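Local coordinates for protein serine racemase (Enterococcus faecalis, PDB 4ECL) that belongs to the alanine racemase family, pairing a TIM-barrel-type domain with a largely beta-stranded C-terminal domain, here as the cytoplasmic part of VanTG, at residues A[35-40]-A[44-49]; A[48-53]-A[75-80]; A[64-69]-A[93-98]; A[71-74]-A[80-83]. All coordinates share one frame; numbering follows the deposited sequence.

Interaction 1. Residues A[35-40]-A[44-49]; sequences AVVKAE and HGMYEV
Glu40 and Met46 mark the closest backbone approach, their CA atoms 4.3 Å apart, where the short helical turn 38-42, which follows strand 32-36, leads into helix 46-55. Glu40 O closes this turn by accepting from Gly45 N at 2.8 Å, the donor standing above the carbonyl plane. Gly45, the N-cap residue, has a positive phi (98°) that suits a residue without a side chain. The Glu40 chain bends at chi2 and folds its carboxylate back onto the helix start: OE1 takes the N-H of Met46 at 3.0 Å in an almost perfectly straight bond (179°), met from above the carboxylate plane. A water donates to the same OE1 at 2.6 Å and accepts from Tyr47 N at 3.1 Å, extending this grip to a second amide of the first turn. The other oxygen, OE2, faces Arg71 of helix 66-74, a pairing modelled so unusually short that its geometry is doubtful. Met46, a selenomethionine, turns inward instead. With CG anti to the backbone N (chi1 -154°), it lays CG against Val37 CB at 4.2 Å, and a bend at chi3 swings CE to 3.3 Å from Val37 O. Beside it Val49 CG1 meets Val37 CG1. Held by a straight amide bond and a water bridge at the N-terminal end of a helix, the carboxylate probably stays ionised, its charge favoured by the helix dipole.

Interaction 2. Residues A[48-53]-A[75-80]; sequences EVTTYL and YGISSE
Ile77 reaches across from the loop after helix 66-74 to Thr50 and Thr51 on helix 46-55. The loop starts with a Schellman motif: Gly76, at positive phi, ends helix 66-74 with two bonds back into its last turn, and the chain then runs on to strand 80-83 of the TIM-type barrel. From Ile77 CB, which points toward helix 46-55, the branches part. CG2 lies anti to the backbone N, whereas CG1 is anti to the carbonyl carbon (chi1 -63°) and heads for the helix. CG1 meets Thr50 CG2 at 3.7 Å, the two side chains crossing at about a right angle. CD1, the tip, presses on the same methyl at 3.5 Å and comes to 3.6 Å from Thr50 O and 4.0 Å from Thr51 N, so it rests against the link between the two threonines. Both threonine hydroxyls bond back into their own helix, Thr50 OG1 to Met46 O and Thr51 OG1 to Tyr47 O, which leaves the methyls to face the loop. Phe61 of strand 60-63 packs on Thr50 and Ile77, extending the apolar patch toward the barrel wall. No hydrogen bond joins the two segments directly, but Glu54, just beyond the first, accepts from Ser78 N and pairs with Ser79 OG. At the outer end of the contact, Thr51 CG2 touches Tyr75 through its carbonyl, with CG2 3.9 Å from O, and lies 4.3 Å from CB of the same tyrosine.

Interaction 3. Residues A[64-69]-A[93-98]; sequences ATIDEG and KELCKY
Two neighbouring outer helices of the TIM-type barrel, 66-74 and 92-97, meet where Ile66 in the first turn of one touches Leu95 and Glu94 of the other. Ile66 places CG1 anti to its backbone N (chi1 -173°), and the extended branch carries CD1 over to the facing helix. There CD1 packs on Leu95 at 3.7 Å from CD2 and 3.8 Å from CG, and it also lies 4.0 Å from Glu94 CB. Beneath the pair lies Ile83 of strand 80-83, touched by both Ile66 and Leu95. A capping box fixes the start of helix 66-74: Glu68 N donates to Thr65 OG1 at 3.2 Å, while Glu68 OE1 takes Thr65 N in a weak bond and Ala64 N at 2.7 Å. The second oxygen, OE2, accepts from Ala39 N and is salt-bridged to Arg367 of the second subunit. Arg91 pairs with Glu94 OE1 through NE and with Asp67 OD1 through NH1. Between segments 64-69 and 93-98 the contact is thus hydrocarbon on hydrocarbon, while the shared arginine probably offsets the like charges of Asp67 and Glu94 at the margin.

Interaction 4. Residues A[71-74]-A[80-83]; sequences RLRK and EILI
Arg73 NH1 donates to both Ile77 O and Ser79 O, in a guanidinium that has Ile81 CD1 over one face. NE donates to Tyr98 O and NH2 to Glu99 O, so bonds from all three nitrogens fix both the position and the rotation of the plane. The chain gets there by bending at chi2 (-57°), which directs the end of the arginine along the helix side toward strand 80-83. Ile81 approaches from the opposite direction and sets CD1 over the centre of the guanidinium, 3.5 Å above the plane; CD1 lies 3.6 Å from Arg73 CZ. CG1 follows less closely, 4.1 Å from Arg73 NH1. The same Ile81 methyl also fills in against the helix, 3.8 Å from Leu72 CB and 4.1 Å from Leu72 CD1, so a single carbon is wedged between an aliphatic and a charged neighbour. The N-H groups are directed to carbonyl oxygens, and the weakly hydrated face can probably accept a methyl. Glu80 takes little part, and its OE2 turns to Tyr217 OH and Ser60 OG. Leu72 and Ile81 both pack on Val63 of strand 60-63, and Leu82 of strand 80-83 forms backbone bonds with that strand. Strand 60-63, helix 66-74 and strand 80-83 make a beta-alpha-beta crossover, the repeating unit of a TIM barrel, with helix packed on sheet.

Interactions 1 and 3 are buried, interactions 2 and 4 only partly so. Helix 46-55 serves interactions 1 and 2, its start held by polar bonds to a carboxylate and its next turn by threonine methyls. Helix 66-74 serves interactions 3 and 4, meeting a neighbouring helix near its start and a strand near its end. Polar bonds cross directly between segments in interaction 1 alone; interaction 3 is purely hydrocarbon, interaction 2 sets methyls on methyls and backbone, and interaction 4 lays a methyl over a guanidinium face. Arg73 ties 71-74 to the loop of interaction 2 and to Tyr98 of interaction 3. Interactions 1 and 3 alone touch the second subunit.

Interaction 1. Residues A[35-40]-A[44-49]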
loop_
_atom_site.group_PDB
_atom_site.type_symbol
_atom_site.label_atom_id
_atom_site.label_comp_id
_atom_site.label_asym_id
_atom_site.label_seq_id
_atom_site.Cartn_x
_atom_site.Cartn_y
_atom_site.Cartn_z
ATOM N N ALA A 35 -10.918 12.283 -16.481
ATOM C CA ALA A 35 -10.133 12.263 -15.272
ATOM C C ALA A 35 -9.918 10.810 -14.863
ATOM O O ALA A 35 -10.873 10.061 -14.649
ATOM C CB ALA A 35 -10.841 13.044 -14.180
ATOM N N VAL A 36 -8.656 10.413 -14.776
ATOM C CA VAL A 36 -8.321 9.056 -14.393
ATOM C C VAL A 36 -8.281 8.971 -12.864
ATOM O O VAL A 36 -7.369 9.524 -12.230
ATOM C CB VAL A 36 -6.958 8.675 -14.970
ATOM C CG1 VAL A 36 -6.578 7.256 -14.545
ATOM C CG2 VAL A 36 -6.989 8.802 -16.493
ATOM N N VAL A 37 -9.269 8.303 -12.265
ATOM C CA VAL A 37 -9.393 8.304 -10.802
ATOM C C VAL A 37 -9.216 6.914 -10.173
ATOM O O VAL A 37 -9.645 6.671 -9.047
ATOM C CB VAL A 37 -10.732 8.940 -10.348
ATOM C CG1 VAL A 37 -10.739 10.441 -10.664
ATOM C CG2 VAL A 37 -11.929 8.259 -11.011
ATOM N N LYS A 38 -8.582 6.011 -10.915
ATOM C CA LYS A 38 -8.307 4.658 -10.436
ATOM C C LYS A 38 -7.326 4.681 -9.260
ATOM O O LYS A 38 -6.631 5.676 -9.051
ATOM C CB LYS A 38 -7.729 3.813 -11.566
ATOM C CG LYS A 38 -6.507 4.410 -12.197
ATOM C CD LYS A 38 -6.008 3.592 -13.375
ATOM C CE LYS A 38 -4.655 4.100 -13.835
ATOM N NZ LYS A 38 -4.047 3.261 -14.900
ATOM N N ALA A 39 -7.266 3.574 -8.519
ATOM C CA ALA A 39 -6.442 3.444 -7.307
ATOM C C ALA A 39 -6.629 4.570 -6.315
ATOM O O ALA A 39 -5.664 5.250 -5.971
ATOM C CB ALA A 39 -4.988 3.334 -7.654
ATOM N N GLU A 40 -7.861 4.752 -5.847
ATOM C CA GLU A 40 -8.182 5.819 -4.919
ATOM C C GLU A 40 -7.729 7.174 -5.441
ATOM O O GLU A 40 -7.172 7.977 -4.681
ATOM C CB GLU A 40 -7.557 5.550 -3.552
ATOM C CG GLU A 40 -8.286 4.478 -2.780
ATOM C CD GLU A 40 -9.699 4.895 -2.440
ATOM O OE1 GLU A 40 -9.939 6.116 -2.270
ATOM O OE2 GLU A 40 -10.572 4.005 -2.358
ATOM N N HIS A 44 -5.188 9.950 -3.757
ATOM C CA HIS A 44 -5.717 11.221 -3.278
ATOM C C HIS A 44 -7.062 11.069 -2.582
ATOM O O HIS A 44 -7.562 12.009 -1.966
ATOM C CB HIS A 44 -5.861 12.199 -4.449
ATOM C CG HIS A 44 -4.552 12.672 -4.993
ATOM N ND1 HIS A 44 -3.673 11.834 -5.640
ATOM C CD2 HIS A 44 -3.966 13.892 -4.971
ATOM C CE1 HIS A 44 -2.598 12.516 -5.992
ATOM N NE2 HIS A 44 -2.751 13.766 -5.598
ATOM N N GLY A 45 -7.653 9.888 -2.683
ATOM C CA GLY A 45 -8.994 9.682 -2.166
ATOM C C GLY A 45 -10.016 9.788 -3.280
ATOM O O GLY A 45 -10.307 10.876 -3.764
HETATM N N MSE A 46 -10.573 8.653 -3.688
HETATM C CA MSE A 46 -11.483 8.645 -4.822
HETATM C C MSE A 46 -12.783 9.381 -4.528
HETATM O O MSE A 46 -13.314 10.075 -5.396
HETATM C CB MSE A 46 -11.772 7.217 -5.307
HETATM C CG MSE A 46 -12.157 7.171 -6.785
HETATM SE SE MSE A 46 -12.600 5.398 -7.423
HETATM C CE MSE A 46 -10.935 4.485 -6.989
ATOM N N TYR A 47 -13.287 9.247 -3.307
ATOM C CA TYR A 47 -14.535 9.912 -2.939
ATOM C C TYR A 47 -14.360 11.429 -2.966
ATOM O O TYR A 47 -15.144 12.156 -3.583
ATOM C CB TYR A 47 -15.007 9.458 -1.556
ATOM C CG TYR A 47 -16.261 10.169 -1.087
ATOM C CD1 TYR A 47 -17.474 9.956 -1.723
ATOM C CD2 TYR A 47 -16.233 11.048 -0.011
ATOM C CE1 TYR A 47 -18.626 10.595 -1.311
ATOM C CE2 TYR A 47 -17.387 11.698 0.411
ATOM C CZ TYR A 47 -18.582 11.467 -0.246
ATOM O OH TYR A 47 -19.739 12.100 0.154
ATOM N N GLU A 48 -13.307 11.891 -2.308
ATOM C CA GLU A 48 -13.052 13.315 -2.191
ATOM C C GLU A 48 -12.820 13.922 -3.563
ATOM O O GLU A 48 -13.446 14.912 -3.920
ATOM C CB GLU A 48 -11.852 13.576 -1.274
ATOM C CG GLU A 48 -12.125 13.297 0.210
ATOM C CD GLU A 48 -12.038 11.811 0.585
ATOM O OE1 GLU A 48 -11.556 10.992 -0.234
ATOM O OE2 GLU A 48 -12.456 11.464 1.710
ATOM N N VAL A 49 -11.937 13.308 -4.338
ATOM C CA VAL A 49 -11.530 13.892 -5.602
ATOM C C VAL A 49 -12.636 13.895 -6.652
ATOM O O VAL A 49 -12.926 14.930 -7.258
ATOM C CB VAL A 49 -10.274 13.209 -6.147
ATOM C CG1 VAL A 49 -10.059 13.568 -7.620
ATOM C CG2 VAL A 49 -9.085 13.602 -5.313
HETATM O O HOH W 1 -12.246 7.072 -1.423
#

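Interaction 2. Residues A[48-53]-A[75-80]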
loop_
_atom_site.group_PDB
_atom_site.type_symbol
_atom_site.label_atom_id
_atom_site.label_comp_id
_atom_site.label_asym_id
_atom_site.label_seq_id
_atom_site.Cartn_x
_atom_site.Cartn_y
_atom_site.Cartn_z
ATOM N N GLU A 48 -13.307 11.891 -2.308
ATOM C CA GLU A 48 -13.052 13.315 -2.191
ATOM C C GLU A 48 -12.820 13.922 -3.563
ATOM O O GLU A 48 -13.446 14.912 -3.920
ATOM C CB GLU A 48 -11.852 13.576 -1.274
ATOM C CG GLU A 48 -12.125 13.297 0.210
ATOM C CD GLU A 48 -12.038 11.811 0.585
ATOM O OE1 GLU A 48 -11.556 10.992 -0.234
ATOM O OE2 GLU A 48 -12.456 11.464 1.710
ATOM N N VAL A 49 -11.937 13.308 -4.338
ATOM C CA VAL A 49 -11.530 13.892 -5.602
ATOM C C VAL A 49 -12.636 13.895 -6.652
ATOM O O VAL A 49 -12.926 14.930 -7.258
ATOM C CB VAL A 49 -10.274 13.209 -6.147
ATOM C CG1 VAL A 49 -10.059 13.568 -7.620
ATOM C CG2 VAL A 49 -9.085 13.602 -5.313
ATOM N N THR A 50 -13.264 12.745 -6.856
ATOM C CA THR A 50 -14.237 12.594 -7.931
ATOM C C THR A 50 -15.504 13.427 -7.727
ATOM O O THR A 50 -16.009 14.031 -8.678
ATOM C CB THR A 50 -14.595 11.108 -8.188
ATOM O OG1 THR A 50 -13.396 10.322 -8.245
ATOM C CG2 THR A 50 -15.319 10.963 -9.506
ATOM N N THR A 51 -16.020 13.482 -6.503
ATOM C CA THR A 51 -17.189 14.328 -6.255
ATOM C C THR A 51 -16.868 15.801 -6.557
ATOM O O THR A 51 -17.681 16.522 -7.152
ATOM C CB THR A 51 -17.720 14.180 -4.818
ATOM O OG1 THR A 51 -16.671 14.479 -3.899
ATOM C CG2 THR A 51 -18.205 12.757 -4.570
ATOM N N TYR A 52 -15.670 16.241 -6.172
ATOM C CA TYR A 52 -15.264 17.616 -6.441
ATOM C C TYR A 52 -15.068 17.859 -7.948
ATOM O O TYR A 52 -15.475 18.898 -8.478
ATOM C CB TYR A 52 -13.996 17.994 -5.656
ATOM C CG TYR A 52 -13.650 19.468 -5.752
ATOM C CD1 TYR A 52 -14.344 20.408 -5.001
ATOM C CD2 TYR A 52 -12.644 19.922 -6.606
ATOM C CE1 TYR A 52 -14.043 21.751 -5.086
ATOM C CE2 TYR A 52 -12.337 21.274 -6.697
ATOM C CZ TYR A 52 -13.041 22.180 -5.933
ATOM O OH TYR A 52 -12.754 23.523 -6.003
ATOM N N LEU A 53 -14.451 16.898 -8.631
ATOM C CA LEU A 53 -14.257 17.007 -10.074
ATOM C C LEU A 53 -15.580 17.165 -10.805
ATOM O O LEU A 53 -15.711 18.015 -11.692
ATOM C CB LEU A 53 -13.509 15.797 -10.618
ATOM C CG LEU A 53 -12.038 15.734 -10.214
ATOM C CD1 LEU A 53 -11.359 14.491 -10.802
ATOM C CD2 LEU A 53 -11.320 17.022 -10.612
ATOM N N TYR A 75 -21.100 7.004 -4.803
ATOM C CA TYR A 75 -20.711 8.330 -4.306
ATOM C C TYR A 75 -21.591 9.425 -4.902
ATOM O O TYR A 75 -21.460 10.590 -4.550
ATOM C CB TYR A 75 -19.244 8.634 -4.628
ATOM C CG TYR A 75 -18.251 7.734 -3.931
ATOM C CD1 TYR A 75 -18.596 7.045 -2.769
ATOM C CD2 TYR A 75 -16.961 7.583 -4.428
ATOM C CE1 TYR A 75 -17.681 6.226 -2.126
ATOM C CE2 TYR A 75 -16.043 6.763 -3.796
ATOM C CZ TYR A 75 -16.408 6.089 -2.646
ATOM O OH TYR A 75 -15.491 5.276 -2.019
ATOM N N GLY A 76 -22.477 9.049 -5.820
ATOM C CA GLY A 76 -23.348 10.010 -6.474
ATOM C C GLY A 76 -22.829 10.518 -7.810
ATOM O O GLY A 76 -23.370 11.479 -8.363
ATOM N N ILE A 77 -21.786 9.878 -8.335
ATOM C CA ILE A 77 -21.230 10.289 -9.618
ATOM C C ILE A 77 -22.210 9.926 -10.731
ATOM O O ILE A 77 -22.648 8.788 -10.834
ATOM C CB ILE A 77 -19.855 9.659 -9.881
ATOM C CG1 ILE A 77 -18.854 10.135 -8.828
ATOM C CG2 ILE A 77 -19.352 10.049 -11.253
ATOM C CD1 ILE A 77 -18.716 11.653 -8.787
ATOM N N SER A 78 -22.572 10.905 -11.545
ATOM C CA SER A 78 -23.593 10.691 -12.562
ATOM C C SER A 78 -23.011 10.737 -13.966
ATOM O O SER A 78 -23.670 10.336 -14.928
ATOM C CB SER A 78 -24.689 11.744 -12.435
ATOM O OG SER A 78 -24.180 13.012 -12.801
ATOM N N SER A 79 -21.783 11.232 -14.085
ATOM C CA SER A 79 -21.118 11.322 -15.381
ATOM C C SER A 79 -20.714 9.957 -15.936
ATOM O O SER A 79 -20.777 8.934 -15.237
ATOM C CB SER A 79 -19.890 12.221 -15.290
ATOM O OG SER A 79 -20.252 13.501 -14.825
ATOM N N GLU A 80 -20.294 9.938 -17.197
ATOM C CA GLU A 80 -19.835 8.692 -17.796
ATOM C C GLU A 80 -18.565 8.207 -17.107
ATOM O O GLU A 80 -17.725 9.006 -16.660
ATOM C CB GLU A 80 -19.629 8.831 -19.312
ATOM C CG GLU A 80 -18.551 9.825 -19.730
ATOM C CD GLU A 80 -18.584 10.136 -21.225
ATOM O OE1 GLU A 80 -19.520 9.669 -21.908
ATOM O OE2 GLU A 80 -17.681 10.852 -21.711
#

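Interaction 3. Residues A[64-69]-A[93-98]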
loop_
_atom_site.group_PDB
_atom_site.type_symbol
_atom_site.label_atom_id
_atom_site.label_comp_id
_atom_site.label_asym_id
_atom_site.label_seq_id
_atom_site.Cartn_x
_atom_site.Cartn_y
_atom_site.Cartn_z
ATOM N N ALA A 64 -10.007 1.651 -13.032
ATOM C CA ALA A 64 -9.361 0.407 -13.453
ATOM C C ALA A 64 -10.313 -0.781 -13.467
ATOM O O ALA A 64 -10.142 -1.712 -14.257
ATOM C CB ALA A 64 -8.156 0.092 -12.564
ATOM N N THR A 65 -11.291 -0.774 -12.564
ATOM C CA THR A 65 -12.119 -1.954 -12.350
ATOM C C THR A 65 -13.578 -1.586 -12.177
ATOM O O THR A 65 -13.893 -0.455 -11.831
ATOM C CB THR A 65 -11.699 -2.723 -11.080
ATOM O OG1 THR A 65 -12.125 -1.992 -9.925
ATOM C CG2 THR A 65 -10.180 -2.934 -11.032
ATOM N N ILE A 66 -14.465 -2.551 -12.412
ATOM C CA ILE A 66 -15.897 -2.344 -12.224
ATOM C C ILE A 66 -16.241 -1.973 -10.774
ATOM O O ILE A 66 -17.176 -1.208 -10.529
ATOM C CB ILE A 66 -16.716 -3.586 -12.645
ATOM C CG1 ILE A 66 -18.215 -3.277 -12.590
ATOM C CG2 ILE A 66 -16.371 -4.799 -11.761
ATOM C CD1 ILE A 66 -19.084 -4.359 -13.191
ATOM N N ASP A 67 -15.487 -2.501 -9.813
ATOM C CA ASP A 67 -15.759 -2.188 -8.404
ATOM C C ASP A 67 -15.457 -0.725 -8.067
ATOM O O ASP A 67 -16.153 -0.104 -7.261
ATOM C CB ASP A 67 -15.016 -3.146 -7.484
ATOM C CG ASP A 67 -15.393 -4.590 -7.749
ATOM O OD1 ASP A 67 -16.429 -5.035 -7.218
ATOM O OD2 ASP A 67 -14.676 -5.255 -8.524
ATOM N N GLU A 68 -14.424 -0.175 -8.687
ATOM C CA GLU A 68 -14.197 1.262 -8.608
ATOM C C GLU A 68 -15.348 2.031 -9.240
ATOM O O GLU A 68 -15.832 3.001 -8.668
ATOM C CB GLU A 68 -12.877 1.629 -9.269
ATOM C CG GLU A 68 -11.688 1.197 -8.439
ATOM C CD GLU A 68 -10.384 1.483 -9.129
ATOM O OE1 GLU A 68 -10.413 1.698 -10.355
ATOM O OE2 GLU A 68 -9.335 1.496 -8.454
ATOM N N GLY A 69 -15.791 1.588 -10.412
ATOM C CA GLY A 69 -16.899 2.229 -11.105
ATOM C C GLY A 69 -18.200 2.226 -10.310
ATOM O O GLY A 69 -18.899 3.240 -10.226
ATOM N N LYS A 93 -24.538 -7.726 -15.833
ATOM C CA LYS A 93 -25.754 -7.138 -15.292
ATOM C C LYS A 93 -25.446 -5.853 -14.518
ATOM O O LYS A 93 -26.177 -4.867 -14.606
ATOM C CB LYS A 93 -26.468 -8.152 -14.402
ATOM C CG LYS A 93 -27.716 -7.622 -13.736
ATOM C CD LYS A 93 -28.439 -8.723 -12.980
ATOM C CE LYS A 93 -29.486 -8.141 -12.041
ATOM N NZ LYS A 93 -30.391 -7.176 -12.729
ATOM N N GLU A 94 -24.352 -5.868 -13.766
ATOM C CA GLU A 94 -23.933 -4.697 -13.006
ATOM C C GLU A 94 -23.441 -3.584 -13.925
ATOM O O GLU A 94 -23.668 -2.405 -13.653
ATOM C CB GLU A 94 -22.841 -5.067 -12.000
ATOM C CG GLU A 94 -23.328 -5.932 -10.858
ATOM C CD GLU A 94 -22.189 -6.452 -10.001
ATOM O OE1 GLU A 94 -21.588 -7.479 -10.383
ATOM O OE2 GLU A 94 -21.894 -5.838 -8.950
ATOM N N LEU A 95 -22.760 -3.966 -15.004
ATOM C CA LEU A 95 -22.309 -2.999 -15.996
ATOM C C LEU A 95 -23.514 -2.267 -16.549
ATOM O O LEU A 95 -23.483 -1.045 -16.750
ATOM C CB LEU A 95 -21.590 -3.703 -17.144
ATOM C CG LEU A 95 -20.162 -4.154 -16.868
ATOM C CD1 LEU A 95 -19.612 -4.965 -18.025
ATOM C CD2 LEU A 95 -19.309 -2.930 -16.621
ATOM N N CYS A 96 -24.577 -3.027 -16.792
ATOM C CA CYS A 96 -25.784 -2.479 -17.388
ATOM C C CYS A 96 -26.516 -1.581 -16.397
ATOM O O CYS A 96 -26.889 -0.452 -16.738
ATOM C CB CYS A 96 -26.708 -3.599 -17.865
ATOM S SG CYS A 96 -28.155 -3.014 -18.766
ATOM N N LYS A 97 -26.709 -2.088 -15.177
ATOM C CA LYS A 97 -27.460 -1.383 -14.135
ATOM C C LYS A 97 -26.773 -0.107 -13.664
ATOM O O LYS A 97 -27.432 0.901 -13.392
ATOM C CB LYS A 97 -27.714 -2.301 -12.935
ATOM C CG LYS A 97 -28.024 -1.563 -11.626
ATOM C CD LYS A 97 -28.497 -2.520 -10.537
ATOM C CE LYS A 97 -27.518 -3.668 -10.356
ATOM N NZ LYS A 97 -28.190 -4.908 -9.867
ATOM N N TYR A 98 -25.450 -0.156 -13.562
ATOM C CA TYR A 98 -24.696 1.010 -13.126
ATOM C C TYR A 98 -24.208 1.872 -14.283
ATOM O O TYR A 98 -23.433 2.815 -14.073
ATOM C CB TYR A 98 -23.535 0.601 -12.222
ATOM C CG TYR A 98 -24.001 0.056 -10.892
ATOM C CD1 TYR A 98 -24.716 0.856 -10.006
ATOM C CD2 TYR A 98 -23.736 -1.255 -10.523
ATOM C CE1 TYR A 98 -25.152 0.364 -8.785
ATOM C CE2 TYR A 98 -24.167 -1.757 -9.304
ATOM C CZ TYR A 98 -24.874 -0.946 -8.441
ATOM O OH TYR A 98 -25.304 -1.443 -7.232
#

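Interaction 4. Residues A[71-74]-A[80-83]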
loop_
_atom_site.group_PDB
_atom_site.type_symbol
_atom_site.label_atom_id
_atom_site.label_comp_id
_atom_site.label_asym_id
_atom_site.label_seq_id
_atom_site.Cartn_x
_atom_site.Cartn_y
_atom_site.Cartn_z
ATOM N N ARG A 71 -18.433 1.948 -7.055
ATOM C CA ARG A 71 -18.213 2.866 -5.931
ATOM C C ARG A 71 -18.497 4.318 -6.309
ATOM O O ARG A 71 -19.131 5.044 -5.544
ATOM C CB ARG A 71 -16.799 2.727 -5.370
ATOM C CG ARG A 71 -16.663 1.568 -4.388
ATOM C CD ARG A 71 -15.211 1.264 -4.091
ATOM N NE ARG A 71 -14.553 2.380 -3.430
ATOM C CZ ARG A 71 -13.267 2.680 -3.579
ATOM N NH1 ARG A 71 -12.499 1.949 -4.382
ATOM N NH2 ARG A 71 -12.751 3.717 -2.933
ATOM N N LEU A 72 -18.054 4.729 -7.498
ATOM C CA LEU A 72 -18.307 6.088 -7.973
ATOM C C LEU A 72 -19.792 6.368 -8.042
ATOM O O LEU A 72 -20.250 7.420 -7.596
ATOM C CB LEU A 72 -17.667 6.328 -9.333
ATOM C CG LEU A 72 -16.144 6.285 -9.328
ATOM C CD1 LEU A 72 -15.629 6.796 -10.658
ATOM C CD2 LEU A 72 -15.652 7.164 -8.186
ATOM N N ARG A 73 -20.540 5.420 -8.589
ATOM C CA ARG A 73 -21.994 5.535 -8.677
ATOM C C ARG A 73 -22.614 5.686 -7.291
ATOM O O ARG A 73 -23.574 6.438 -7.107
ATOM C CB ARG A 73 -22.595 4.312 -9.386
ATOM C CG ARG A 73 -22.307 4.229 -10.893
ATOM C CD ARG A 73 -22.796 5.480 -11.618
ATOM N NE ARG A 73 -22.691 5.358 -13.074
ATOM C CZ ARG A 73 -22.424 6.368 -13.895
ATOM N NH1 ARG A 73 -22.223 7.585 -13.406
ATOM N NH2 ARG A 73 -22.349 6.161 -15.208
ATOM N N LYS A 74 -22.066 4.962 -6.319
ATOM C CA LYS A 74 -22.552 5.051 -4.949
ATOM C C LYS A 74 -22.169 6.381 -4.313
ATOM O O LYS A 74 -22.830 6.836 -3.384
ATOM C CB LYS A 74 -22.029 3.886 -4.104
ATOM C CG LYS A 74 -22.636 2.533 -4.470
ATOM C CD LYS A 74 -21.840 1.376 -3.875
ATOM C CE LYS A 74 -22.459 0.017 -4.252
ATOM N NZ LYS A 74 -21.630 -1.153 -3.809
ATOM N N GLU A 80 -20.294 9.938 -17.197
ATOM C CA GLU A 80 -19.835 8.692 -17.796
ATOM C C GLU A 80 -18.565 8.207 -17.107
ATOM O O GLU A 80 -17.725 9.006 -16.660
ATOM C CB GLU A 80 -19.629 8.831 -19.312
ATOM C CG GLU A 80 -18.551 9.825 -19.730
ATOM C CD GLU A 80 -18.584 10.136 -21.225
ATOM O OE1 GLU A 80 -19.520 9.669 -21.908
ATOM O OE2 GLU A 80 -17.681 10.852 -21.711
ATOM N N ILE A 81 -18.451 6.887 -17.000
ATOM C CA ILE A 81 -17.300 6.247 -16.385
ATOM C C ILE A 81 -16.813 5.127 -17.307
ATOM O O ILE A 81 -17.605 4.317 -17.774
ATOM C CB ILE A 81 -17.682 5.635 -15.017
ATOM C CG1 ILE A 81 -18.279 6.700 -14.098
ATOM C CG2 ILE A 81 -16.475 4.943 -14.369
ATOM C CD1 ILE A 81 -19.022 6.127 -12.903
ATOM N N LEU A 82 -15.511 5.096 -17.569
ATOM C CA LEU A 82 -14.901 4.056 -18.383
ATOM C C LEU A 82 -14.054 3.136 -17.510
ATOM O O LEU A 82 -13.153 3.598 -16.810
ATOM C CB LEU A 82 -14.002 4.685 -19.447
ATOM C CG LEU A 82 -13.179 3.726 -20.309
ATOM C CD1 LEU A 82 -14.118 2.788 -21.065
ATOM C CD2 LEU A 82 -12.280 4.503 -21.281
ATOM N N ILE A 83 -14.346 1.839 -17.551
ATOM C CA ILE A 83 -13.510 0.831 -16.910
ATOM C C ILE A 83 -12.427 0.419 -17.883
ATOM O O ILE A 83 -12.720 -0.177 -18.927
ATOM C CB ILE A 83 -14.330 -0.396 -16.544
ATOM C CG1 ILE A 83 -15.489 0.021 -15.646
ATOM C CG2 ILE A 83 -13.449 -1.457 -15.863
ATOM C CD1 ILE A 83 -16.606 -0.957 -15.649
#